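Local coordinates for tyrosinase (Burkholderia thailandensis, PDB 5ZRD), which catalyses the hydroxylation of monophenols to catechols at a pair of copper ions and, as in other tyrosinases, probably oxidises these further to quinones, at residues E122-H127 against A218-D223; K240-L245 against S414-P419; V449-A452 against T456-Y459. All coordinates share one frame; numbering follows the deposited sequence.

Contact 1 of 3, residues E122-H127 against A218-D223; sequences EYTLKH and AWLKGD
Leu220, near the end of helix 205-221, reaches across to the short helix 122-127 and meets two side chains, Thr124 and Leu125, with different parts of its own side chain. The apolar contacts carry the packing. CD1 of Leu220 meets the methyl CG2 of Thr124 at 3.5 Å, tighter than an ordinary van der Waals contact. Nearer the backbone, CB of Leu220 is approached by CD2 of Leu125 at 3.9 Å. Both side chains cross that of Leu220 at about a right angle, and the CA atoms of the two leucines are 6.6 Å apart.

Polar groups take no direct part, but they fix the threonine. With CG2 anti to the backbone N and OG1 beside it (chi1 -56°), Thr124 offers its methyl to Leu220 while its hydroxyl is bonded to Trp117 NE1 and Asp118 O, so this buried oxygen is satisfied within its own side of the contact. A further tie between the two sides is the hydrogen bond from Arg217 NE to Leu125 O. Just beyond Leu220, Gly222 N closes the last turn on Ala218 O (2.8 Å), and Gly222 then leaves the helix with positive phi. Val237 also packs on Leu220.

The arrangement is buried helix-to-helix packing in the central domain of tyrosinase, with the Leu220 side chain about 11 Å from that of the copper ligand His277.

Contact 2 of 3, residues K240-L245 against S414-P419; sequences KYVRCL and SLLAVP
Leu416 places its two methyl branches against neighbouring residues of helix 237-244, Val242 and Arg243. CD1 touches CG1 of Val242 at 3.9 Å and also comes within 4.0 Å of the Arg243 CA, so this branch rests on the helix backbone as well as on a side chain. CD2 lies against the aliphatic part of Arg243, 3.5 Å from its CG. The leucine and arginine side chains slide past each other in opposite directions, which carries the guanidinium back over Leu416: CD2 stands beneath the centre of one guanidinium face, 4.2 Å from its plane. The arginine chain bends at chi2 (-135°) and runs alongside the leucine; NH2 of Arg243 ends 3.5 Å from Leu416 O.

Val242 sets CG1 anti to its backbone N (chi1 174°), which presents that methyl to Leu416. Across the contact, Ala417 N bonds to Ser414 O at 2.8 Å, completing the turn from which the leucine projects. Beyond them, Leu405 packs on Val242 and Thr271 on Arg243, and a bound citrate, probably from the crystallisation liquor, lies about 6 Å from the arginine side chain.

Leu416, at the end of the 410-415 region, packs on one side of helix 237-244, while Tyr241 and Leu245 pack on helix 315-334, and Lys240 and Tyr241 on helix 274-285, the two helices that supply His277, His281 and His320 to copper.

Contact 3 of 3, residues V449-A452 against T456-Y459; sequences VTDA and TREY
Val449 and Arg457 face each other as an antiparallel hydrogen-bonded pair, joined by two backbone bonds of equal length. Val449 N donates to Arg457 O at 2.9 Å. The return bond, Arg457 N to Val449 O, is also 2.9 Å, and the same oxygen receives a CA-H contact from Thr456 as well, with 3.4 Å between Thr456 CA and Val449 O. The next pair, Thr450 with Thr456, is non-hydrogen-bonded, and its CA atoms draw in to 4.2 Å. These pairs close the turn end of the β-hairpin formed by strands 441-450 and 456-466, the latter an outermost strand of its four-stranded mixed sheet within this chain.

On the threonine face the two hydroxyls meet, OG1 of Thr450 to OG1 of Thr456 at 2.9 Å, and either could be the donor. With OG1 beside the backbone N in both residues (chi1 -54° in Thr450), the hydroxyls are turned to one another across the pair. Thr450 OG1 is gripped a second time, by Lys502 NZ. The other face carries Val449, Arg457 and Tyr459. CG1 of Val449, almost eclipsed with its own N (chi1 8°), comes to the edge of the tyrosine ring, 3.7 Å from CE2. In the turn, Asp451 has its OD1 bonded to Lys455 N, while its OD2 lies 4.4 Å from Arg457 NH1, opposite charges beyond salt-bridge range that probably attract weakly.

From the N terminus the three contacts follow one another in series, with no nesting and no crossing. Contact 1 closes a loop of 90 residues, bringing the end of helix 205-221 back to helix 122-127. After a loop, the next helix is 237-244, where contact 2 opens; its loop of 168 residues, which includes the copper ligands His277, His281 and His320, returns at 414-419. The centres of contacts 1 and 2 are about 16 Å apart, without touching. Contact 3 spans three residues only, a local hairpin at the sheet margin, 26 Å or more between centres from the other two. Contact 1 joins two helices, contact 2 a helix and the 410-415 region with the loop after it, and contact 3 two adjacent strands.

Contact 1 of 3, residues E122-H127 against A218-D223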
# COMPACT_ATOMS: atom_id res chain seq x y z
N GLU A 122 -17.04 47.13 22.02
CA GLU A 122 -18.38 47.46 22.52
C GLU A 122 -19.42 47.20 21.41
O GLU A 122 -20.51 46.67 21.69
CB GLU A 122 -18.40 48.92 23.03
CG GLU A 122 -19.47 49.22 24.09
CD GLU A 122 -19.46 48.35 25.36
OE1 GLU A 122 -20.55 48.17 25.95
OE2 GLU A 122 -18.35 47.84 25.77
N TYR A 123 -19.08 47.57 20.17
CA TYR A 123 -20.03 47.39 19.07
C TYR A 123 -20.39 45.89 18.94
O TYR A 123 -21.59 45.53 18.96
CB TYR A 123 -19.53 47.96 17.74
CG TYR A 123 -20.54 47.77 16.65
CD1 TYR A 123 -21.61 48.64 16.51
CD2 TYR A 123 -20.54 46.64 15.85
CE1 TYR A 123 -22.63 48.42 15.59
CE2 TYR A 123 -21.53 46.42 14.89
CZ TYR A 123 -22.59 47.30 14.78
OH TYR A 123 -23.58 47.12 13.85
N THR A 124 -19.37 45.05 18.85
CA THR A 124 -19.63 43.66 18.57
C THR A 124 -20.43 43.08 19.74
O THR A 124 -21.39 42.32 19.54
CB THR A 124 -18.35 42.85 18.28
OG1 THR A 124 -17.59 43.39 17.20
CG2 THR A 124 -18.69 41.43 17.90
N LEU A 125 -20.08 43.45 20.97
CA LEU A 125 -20.80 42.86 22.09
C LEU A 125 -22.29 43.21 22.03
O LEU A 125 -23.12 42.41 22.53
CB LEU A 125 -20.22 43.35 23.40
CG LEU A 125 -18.80 42.91 23.71
CD1 LEU A 125 -18.21 43.75 24.85
CD2 LEU A 125 -18.76 41.43 24.03
N LYS A 126 -22.62 44.41 21.54
CA LYS A 126 -24.00 44.91 21.62
C LYS A 126 -24.74 44.71 20.29
O LYS A 126 -25.93 44.75 20.31
CB LYS A 126 -24.04 46.40 21.98
CG LYS A 126 -23.52 46.75 23.37
CD LYS A 126 -23.25 48.24 23.56
CE LYS A 126 -24.32 48.98 24.33
NZ LYS A 126 -25.64 48.98 23.64
N HIS A 127 -24.05 44.51 19.17
CA HIS A 127 -24.71 44.43 17.86
C HIS A 127 -24.19 43.31 16.94
O HIS A 127 -24.72 43.14 15.85
CB HIS A 127 -24.55 45.79 17.18
CG HIS A 127 -25.26 46.83 17.96
ND1 HIS A 127 -24.61 47.91 18.51
CD2 HIS A 127 -26.55 46.89 18.36
CE1 HIS A 127 -25.48 48.64 19.18
NE2 HIS A 127 -26.68 48.02 19.11
N ALA A 218 -24.26 36.16 21.80
CA ALA A 218 -24.48 35.16 22.84
C ALA A 218 -23.17 34.42 23.14
O ALA A 218 -22.85 34.18 24.26
CB ALA A 218 -25.55 34.17 22.42
N TRP A 219 -22.48 34.01 22.10
CA TRP A 219 -21.17 33.39 22.26
C TRP A 219 -20.22 34.33 23.02
O TRP A 219 -19.54 33.90 23.95
CB TRP A 219 -20.57 33.05 20.90
CG TRP A 219 -20.91 31.69 20.37
CD1 TRP A 219 -21.95 31.36 19.55
CD2 TRP A 219 -20.14 30.50 20.53
NE1 TRP A 219 -21.88 30.04 19.20
CE2 TRP A 219 -20.79 29.48 19.80
CE3 TRP A 219 -18.99 30.17 21.25
CZ2 TRP A 219 -20.31 28.18 19.73
CZ3 TRP A 219 -18.52 28.87 21.20
CH2 TRP A 219 -19.17 27.89 20.45
N LEU A 220 -20.20 35.60 22.64
CA LEU A 220 -19.32 36.58 23.33
C LEU A 220 -19.75 36.78 24.79
O LEU A 220 -18.92 36.81 25.70
CB LEU A 220 -19.35 37.90 22.56
CG LEU A 220 -18.56 37.88 21.26
CD1 LEU A 220 -18.96 39.05 20.40
CD2 LEU A 220 -17.07 37.91 21.54
N LYS A 221 -21.06 36.90 25.00
CA LYS A 221 -21.58 37.02 26.35
C LYS A 221 -21.29 35.77 27.18
O LYS A 221 -20.79 35.91 28.27
CB LYS A 221 -23.09 37.26 26.34
CG LYS A 221 -23.61 37.74 27.68
CD LYS A 221 -25.09 38.12 27.67
CE LYS A 221 -25.56 38.65 29.01
NZ LYS A 221 -26.96 38.25 29.31
N GLY A 222 -21.59 34.56 26.68
CA GLY A 222 -21.59 33.35 27.53
C GLY A 222 -22.98 33.04 28.10
O GLY A 222 -23.16 32.20 28.99
N ASP A 223 -23.99 33.73 27.57
CA ASP A 223 -25.39 33.54 27.95
C ASP A 223 -26.22 34.22 26.85
O ASP A 223 -25.61 34.82 25.95
CB ASP A 223 -25.63 34.16 29.34
CG ASP A 223 -26.61 33.37 30.15
OD1 ASP A 223 -27.54 32.80 29.53
OD2 ASP A 223 -26.41 33.33 31.40

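Contact 2 of 3, residues K240-L245 against S414-P419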
# COMPACT_ATOMS: atom_id res chain seq x y z
N LYS A 240 -12.85 34.45 27.40
CA LYS A 240 -11.82 33.53 26.96
C LYS A 240 -10.66 34.30 26.29
O LYS A 240 -9.51 33.97 26.47
CB LYS A 240 -12.42 32.48 26.03
CG LYS A 240 -13.10 31.29 26.71
CD LYS A 240 -12.98 30.04 25.85
CE LYS A 240 -13.64 28.80 26.44
NZ LYS A 240 -12.71 28.07 27.34
N TYR A 241 -10.97 35.36 25.53
CA TYR A 241 -9.93 36.20 24.90
C TYR A 241 -9.12 36.96 25.96
O TYR A 241 -7.90 37.03 25.88
CB TYR A 241 -10.57 37.16 23.91
CG TYR A 241 -10.61 36.74 22.46
CD1 TYR A 241 -9.50 36.21 21.83
CD2 TYR A 241 -11.73 36.99 21.69
CE1 TYR A 241 -9.53 35.85 20.48
CE2 TYR A 241 -11.77 36.66 20.34
CZ TYR A 241 -10.66 36.09 19.73
OH TYR A 241 -10.66 35.79 18.40
N VAL A 242 -9.80 37.48 26.99
CA VAL A 242 -9.11 38.12 28.13
C VAL A 242 -8.18 37.11 28.79
O VAL A 242 -6.99 37.39 28.96
CB VAL A 242 -10.07 38.74 29.17
CG1 VAL A 242 -9.31 39.25 30.38
CG2 VAL A 242 -10.94 39.85 28.59
N ARG A 243 -8.67 35.91 29.08
CA ARG A 243 -7.81 34.85 29.68
C ARG A 243 -6.54 34.60 28.85
O ARG A 243 -5.45 34.39 29.42
CB ARG A 243 -8.53 33.50 29.78
CG ARG A 243 -9.25 33.24 31.09
CD ARG A 243 -9.02 31.84 31.63
NE ARG A 243 -9.87 31.68 32.80
CZ ARG A 243 -9.54 32.03 34.05
NH1 ARG A 243 -8.28 32.29 34.36
NH2 ARG A 243 -10.48 32.12 34.98
N CYS A 244 -6.68 34.52 27.51
CA CYS A 244 -5.54 34.08 26.72
C CYS A 244 -4.39 35.08 26.85
O CYS A 244 -3.23 34.66 26.78
CB CYS A 244 -5.91 33.81 25.26
SG CYS A 244 -6.03 35.25 24.18
N LEU A 245 -4.70 36.34 27.18
CA LEU A 245 -3.68 37.39 27.28
C LEU A 245 -2.79 37.17 28.50
O LEU A 245 -1.70 37.72 28.57
CB LEU A 245 -4.34 38.78 27.32
CG LEU A 245 -5.05 39.20 26.03
CD1 LEU A 245 -5.58 40.61 26.12
CD2 LEU A 245 -4.13 39.09 24.82
N SER A 414 -10.73 40.97 37.59
CA SER A 414 -11.75 40.53 38.46
C SER A 414 -12.78 39.73 37.66
O SER A 414 -13.36 38.79 38.20
CB SER A 414 -12.40 41.69 39.15
OG SER A 414 -13.28 42.32 38.25
N LEU A 415 -13.03 40.09 36.41
CA LEU A 415 -13.94 39.26 35.63
C LEU A 415 -13.47 37.80 35.65
O LEU A 415 -14.30 36.91 35.74
CB LEU A 415 -14.01 39.80 34.20
CG LEU A 415 -14.77 38.89 33.23
CD1 LEU A 415 -16.27 39.00 33.47
CD2 LEU A 415 -14.41 39.23 31.80
N LEU A 416 -12.14 37.59 35.60
CA LEU A 416 -11.49 36.27 35.68
C LEU A 416 -11.36 35.75 37.13
O LEU A 416 -10.87 34.63 37.32
CB LEU A 416 -10.07 36.38 35.10
CG LEU A 416 -9.92 36.78 33.63
CD1 LEU A 416 -8.45 36.70 33.21
CD2 LEU A 416 -10.80 35.92 32.72
N ALA A 417 -11.68 36.54 38.14
CA ALA A 417 -11.44 36.15 39.55
C ALA A 417 -12.53 35.18 40.02
O ALA A 417 -13.73 35.35 39.74
CB ALA A 417 -11.40 37.36 40.46
N VAL A 418 -12.10 34.23 40.82
CA VAL A 418 -13.02 33.36 41.54
C VAL A 418 -13.76 34.21 42.58
O VAL A 418 -13.13 34.74 43.49
CB VAL A 418 -12.26 32.19 42.19
CG1 VAL A 418 -13.21 31.27 42.96
CG2 VAL A 418 -11.46 31.42 41.14
N PRO A 419 -15.08 34.35 42.45
CA PRO A 419 -15.83 35.00 43.54
C PRO A 419 -15.50 34.31 44.87
O PRO A 419 -15.40 33.08 44.89
CB PRO A 419 -17.32 34.80 43.23
CG PRO A 419 -17.35 34.41 41.76
CD PRO A 419 -16.00 33.75 41.48

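Contact 3 of 3, residues V449-A452 against T456-Y459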
# COMPACT_ATOMS: atom_id res chain seq x y z
N VAL A 449 -26.72 20.08 41.62
CA VAL A 449 -26.79 19.70 43.02
C VAL A 449 -28.25 19.77 43.49
O VAL A 449 -28.94 20.77 43.33
CB VAL A 449 -25.81 20.49 43.92
CG1 VAL A 449 -25.10 21.63 43.22
CG2 VAL A 449 -26.45 20.95 45.22
N THR A 450 -28.67 18.65 44.05
CA THR A 450 -29.98 18.44 44.62
C THR A 450 -29.86 18.59 46.14
O THR A 450 -29.28 17.74 46.79
CB THR A 450 -30.47 17.05 44.22
OG1 THR A 450 -30.39 16.98 42.80
CG2 THR A 450 -31.88 16.74 44.67
N ASP A 451 -30.36 19.71 46.69
CA ASP A 451 -30.45 19.93 48.16
C ASP A 451 -31.45 18.93 48.81
O ASP A 451 -31.88 17.96 48.18
CB ASP A 451 -30.81 21.41 48.47
CG ASP A 451 -32.29 21.78 48.07
OD1 ASP A 451 -33.13 20.90 47.77
OD2 ASP A 451 -32.61 22.99 48.04
N ALA A 452 -31.84 19.18 50.06
CA ALA A 452 -32.64 18.21 50.84
C ALA A 452 -34.09 18.13 50.33
O ALA A 452 -34.67 17.03 50.30
CB ALA A 452 -32.60 18.59 52.30
N THR A 456 -33.25 20.87 42.58
CA THR A 456 -32.01 20.80 41.78
C THR A 456 -31.59 22.20 41.29
O THR A 456 -32.38 22.90 40.67
CB THR A 456 -32.15 19.79 40.63
OG1 THR A 456 -32.36 18.51 41.23
CG2 THR A 456 -30.94 19.68 39.72
N ARG A 457 -30.36 22.60 41.63
CA ARG A 457 -29.67 23.77 41.02
C ARG A 457 -28.69 23.28 39.93
O ARG A 457 -27.96 22.30 40.14
CB ARG A 457 -28.87 24.54 42.07
CG ARG A 457 -29.60 25.71 42.69
CD ARG A 457 -28.95 26.06 44.01
NE ARG A 457 -29.47 27.30 44.58
CZ ARG A 457 -30.63 27.41 45.23
NH1 ARG A 457 -31.38 26.33 45.44
NH2 ARG A 457 -31.03 28.60 45.64
N GLU A 458 -28.66 23.97 38.79
CA GLU A 458 -27.68 23.67 37.73
C GLU A 458 -26.59 24.76 37.62
O GLU A 458 -26.88 25.94 37.50
CB GLU A 458 -28.35 23.54 36.38
CG GLU A 458 -27.66 22.50 35.53
CD GLU A 458 -28.17 22.45 34.10
OE1 GLU A 458 -28.40 23.57 33.52
OE2 GLU A 458 -28.36 21.30 33.60
N TYR A 459 -25.33 24.35 37.62
CA TYR A 459 -24.26 25.31 37.38
C TYR A 459 -23.68 25.07 35.98
O TYR A 459 -23.33 23.94 35.61
CB TYR A 459 -23.25 25.22 38.53
CG TYR A 459 -23.81 25.62 39.87
CD1 TYR A 459 -23.77 26.94 40.28
CD2 TYR A 459 -24.42 24.70 40.70
CE1 TYR A 459 -24.30 27.33 41.50
CE2 TYR A 459 -24.97 25.07 41.91
CZ TYR A 459 -24.90 26.39 42.32
OH TYR A 459 -25.42 26.76 43.53